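Long-range contact in protein-glutamine gamma-glutamyltransferase (Pseudomonas aeruginosa PAO1, PDB 6G49), which displays transglutaminase activity through its periplasmic domain, joining protein glutamine and lysine side chains, and is critical for the bacterium's viability: residues G44-L49 with F284-W289. Numbering follows the deposited sequence.
Sequences GDIAEL and FDAHAW
Ala-286 rests its methyl in the notch formed by two side chains of the short helix, Ile-46 and Leu-49, one turn apart. Leu-49 reaches it with CD1, 3.7 Å from Ala-286 CB, and the leucine CB lies almost as near. From the other residue comes the branch methyl: Ile-46 CG2 sits 3.8 Å from Ala-286 CB. It also rests on the peptide that follows, 3.7 Å from Ala-286 O. The Ile-46 side chain leaves toward the strand, with CG1 beside the backbone N (chi1 -52°) and CG2 anti to it, and CG2 is the branch that touches. At Leu-49 the backbones themselves meet: Leu-49 O takes a CA-H...O contact from Phe-284 CA at 3.3 Å, with 137° at the hydrogen. Helix 45-49 runs roughly antiparallel to strand 286-289, at 150°.

On the strand the side chains alternate: Ala-286 faces the helix and His-287 points away, its NE2 hydrogen-bonded to Asp-303 and its ring beside Cys-243, the triad assigned by similarity. Ile-46 also touches Cys-243. Methyl against methyl and a CH...O contact make this a buried, largely apolar join between the TgpA N-terminal region and the transglutaminase-like region.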
ATOM      1  N   GLY A  44      -5.933   9.338  -8.700  1.00 34.69           N
ATOM      2  CA  GLY A  44      -5.447  10.630  -9.193  1.00 30.30           C
ATOM      3  C   GLY A  44      -4.609  11.377  -8.179  1.00 29.37           C
ATOM      4  O   GLY A  44      -3.721  12.178  -8.501  1.00 30.53           O
ATOM      5  N   ASP A  45      -4.839  11.162  -6.890  1.00 24.16           N
ATOM      6  CA  ASP A  45      -4.204  11.950  -5.898  1.00 23.79           C
ATOM      7  C   ASP A  45      -2.743  11.542  -5.747  1.00 25.22           C
ATOM      8  O   ASP A  45      -1.898  12.415  -5.481  1.00 25.51           O
ATOM      9  CB  ASP A  45      -4.809  11.885  -4.488  1.00 24.66           C
ATOM     10  CG  ASP A  45      -6.150  12.605  -4.374  1.00 34.80           C
ATOM     11  OD1 ASP A  45      -6.451  13.407  -5.271  1.00 34.75           O
ATOM     12  OD2 ASP A  45      -6.914  12.298  -3.444  1.00 30.15           O
ATOM     13  N   ILE A  46      -2.413  10.265  -5.958  1.00 22.52           N
ATOM     14  CA  ILE A  46      -1.021   9.846  -5.817  1.00 21.93           C
ATOM     15  C   ILE A  46      -0.236  10.288  -7.056  1.00 22.52           C
ATOM     16  O   ILE A  46       0.957  10.577  -6.963  1.00 25.00           O
ATOM     17  CB  ILE A  46      -0.865   8.334  -5.516  1.00 26.77           C
ATOM     18  CG1 ILE A  46      -1.734   7.941  -4.336  1.00 32.78           C
ATOM     19  CG2 ILE A  46       0.613   8.022  -5.256  1.00 24.97           C
ATOM     20  CD1 ILE A  46      -1.494   8.788  -3.127  1.00 31.63           C
ATOM     21  N   ALA A  47      -0.903  10.344  -8.203  1.00 23.29           N
ATOM     22  CA  ALA A  47      -0.304  10.840  -9.426  1.00 25.05           C
ATOM     23  C   ALA A  47       0.167  12.281  -9.199  1.00 25.84           C
ATOM     24  O   ALA A  47       1.231  12.733  -9.692  1.00 27.83           O
ATOM     25  CB  ALA A  47      -1.275  10.682 -10.552  1.00 29.49           C
ATOM     26  N   GLU A  48      -0.616  13.068  -8.449  1.00 26.76           N
ATOM     27  CA  GLU A  48      -0.160  14.446  -8.142  1.00 30.05           C
ATOM     28  C   GLU A  48       1.191  14.421  -7.390  1.00 31.24           C
ATOM     29  O   GLU A  48       2.087  15.205  -7.685  1.00 28.71           O
ATOM     30  CB  GLU A  48      -1.281  15.226  -7.445  1.00 41.28           C
ATOM     31  CG  GLU A  48      -0.779  16.580  -6.949  1.00 64.63           C
ATOM     32  CD  GLU A  48      -1.833  17.602  -6.548  1.00 80.83           C
ATOM     33  OE1 GLU A  48      -3.027  17.359  -6.826  1.00 88.97           O
ATOM     34  OE2 GLU A  48      -1.449  18.644  -5.950  1.00 87.58           O
ATOM     35  N   LEU A  49       1.428  13.477  -6.444  1.00 30.71           N
ATOM     36  CA  LEU A  49       2.747  13.280  -5.822  1.00 26.70           C
ATOM     37  C   LEU A  49       3.796  12.752  -6.801  1.00 31.41           C
ATOM     38  O   LEU A  49       5.010  13.010  -6.631  1.00 28.64           O
ATOM     39  CB  LEU A  49       2.690  12.330  -4.597  1.00 27.19           C
ATOM     40  CG  LEU A  49       1.994  12.864  -3.342  1.00 25.34           C
ATOM     41  CD1 LEU A  49       1.889  11.741  -2.276  1.00 25.08           C
ATOM     42  CD2 LEU A  49       2.697  14.077  -2.713  1.00 28.05           C
ATOM     43  N   PHE A 284       7.898  11.532  -5.657  1.00 18.54           N
ATOM     44  CA  PHE A 284       7.524  10.821  -6.855  1.00 17.78           C
ATOM     45  C   PHE A 284       7.521   9.304  -6.668  1.00 20.65           C
ATOM     46  O   PHE A 284       6.993   8.590  -7.569  1.00 22.24           O
ATOM     47  CB  PHE A 284       8.343  11.249  -8.085  1.00 20.28           C
ATOM     48  CG  PHE A 284       9.850  11.105  -8.000  1.00 20.34           C
ATOM     49  CD1 PHE A 284      10.487   9.891  -7.875  1.00 21.06           C
ATOM     50  CD2 PHE A 284      10.650  12.246  -8.002  1.00 22.57           C
ATOM     51  CE1 PHE A 284      11.867   9.803  -7.814  1.00 21.35           C
ATOM     52  CE2 PHE A 284      12.040  12.151  -7.926  1.00 22.47           C
ATOM     53  CZ  PHE A 284      12.638  10.933  -7.818  1.00 21.98           C
ATOM     54  N   ASP A 285       8.140   8.814  -5.600  1.00 18.20           N
ATOM     55  CA  ASP A 285       8.137   7.393  -5.269  1.00 19.62           C
ATOM     56  C   ASP A 285       6.865   6.997  -4.497  1.00 18.94           C
ATOM     57  O   ASP A 285       6.745   5.804  -4.102  1.00 18.03           O
ATOM     58  CB  ASP A 285       9.357   7.031  -4.456  1.00 18.50           C
ATOM     59  CG  ASP A 285      10.666   7.150  -5.231  1.00 22.22           C
ATOM     60  OD1 ASP A 285      10.650   6.793  -6.412  1.00 20.55           O
ATOM     61  OD2 ASP A 285      11.630   7.719  -4.677  1.00 20.47           O
ATOM     62  N   ALA A 286       5.933   7.912  -4.270  1.00 16.73           N
ATOM     63  CA  ALA A 286       4.670   7.607  -3.540  1.00 17.93           C
ATOM     64  C   ALA A 286       3.941   6.500  -4.297  1.00 19.20           C
ATOM     65  O   ALA A 286       3.908   6.450  -5.546  1.00 19.66           O
ATOM     66  CB  ALA A 286       3.811   8.807  -3.372  1.00 19.25           C
ATOM     67  N   HIS A 287       3.398   5.552  -3.532  1.00 17.43           N
ATOM     68  CA  HIS A 287       2.838   4.343  -4.122  1.00 18.45           C
ATOM     69  C   HIS A 287       1.710   3.823  -3.233  1.00 17.27           C
ATOM     70  O   HIS A 287       1.659   4.097  -2.067  1.00 18.64           O
ATOM     71  CB  HIS A 287       3.953   3.320  -4.297  1.00 18.23           C
ATOM     72  CG  HIS A 287       3.656   2.210  -5.230  1.00 18.81           C
ATOM     73  ND1 HIS A 287       3.274   2.485  -6.518  1.00 21.54           N
ATOM     74  CD2 HIS A 287       3.685   0.873  -5.072  1.00 19.16           C
ATOM     75  CE1 HIS A 287       3.092   1.311  -7.143  1.00 23.62           C
ATOM     76  NE2 HIS A 287       3.313   0.294  -6.274  1.00 21.01           N
ATOM     77  N   ALA A 288       0.845   3.050  -3.866  1.00 16.65           N
ATOM     78  CA  ALA A 288      -0.286   2.394  -3.223  1.00 18.78           C
ATOM     79  C   ALA A 288      -0.394   0.978  -3.738  1.00 17.31           C
ATOM     80  O   ALA A 288      -0.213   0.723  -4.946  1.00 17.69           O
ATOM     81  CB  ALA A 288      -1.560   3.146  -3.474  1.00 18.69           C
ATOM     82  N   TRP A 289      -0.636   0.029  -2.826  1.00 16.07           N
ATOM     83  CA  TRP A 289      -0.762  -1.344  -3.133  1.00 16.05           C
ATOM     84  C   TRP A 289      -1.884  -1.955  -2.260  1.00 15.81           C
ATOM     85  O   TRP A 289      -2.688  -1.203  -1.678  1.00 16.49           O
ATOM     86  CB  TRP A 289       0.572  -2.084  -3.062  1.00 18.71           C
ATOM     87  CG  TRP A 289       1.263  -2.053  -1.728  1.00 17.41           C
ATOM     88  CD1 TRP A 289       1.331  -3.057  -0.806  1.00 19.55           C
ATOM     89  CD2 TRP A 289       2.127  -1.007  -1.233  1.00 16.30           C
ATOM     90  NE1 TRP A 289       2.092  -2.680   0.271  1.00 20.13           N
ATOM     91  CE2 TRP A 289       2.609  -1.439   0.032  1.00 17.71           C
ATOM     92  CE3 TRP A 289       2.487   0.276  -1.672  1.00 19.31           C
ATOM     93  CZ2 TRP A 289       3.478  -0.667   0.814  1.00 17.35           C
ATOM     94  CZ3 TRP A 289       3.361   1.012  -0.904  1.00 19.82           C
ATOM     95  CH2 TRP A 289       3.819   0.558   0.333  1.00 18.73           C
TER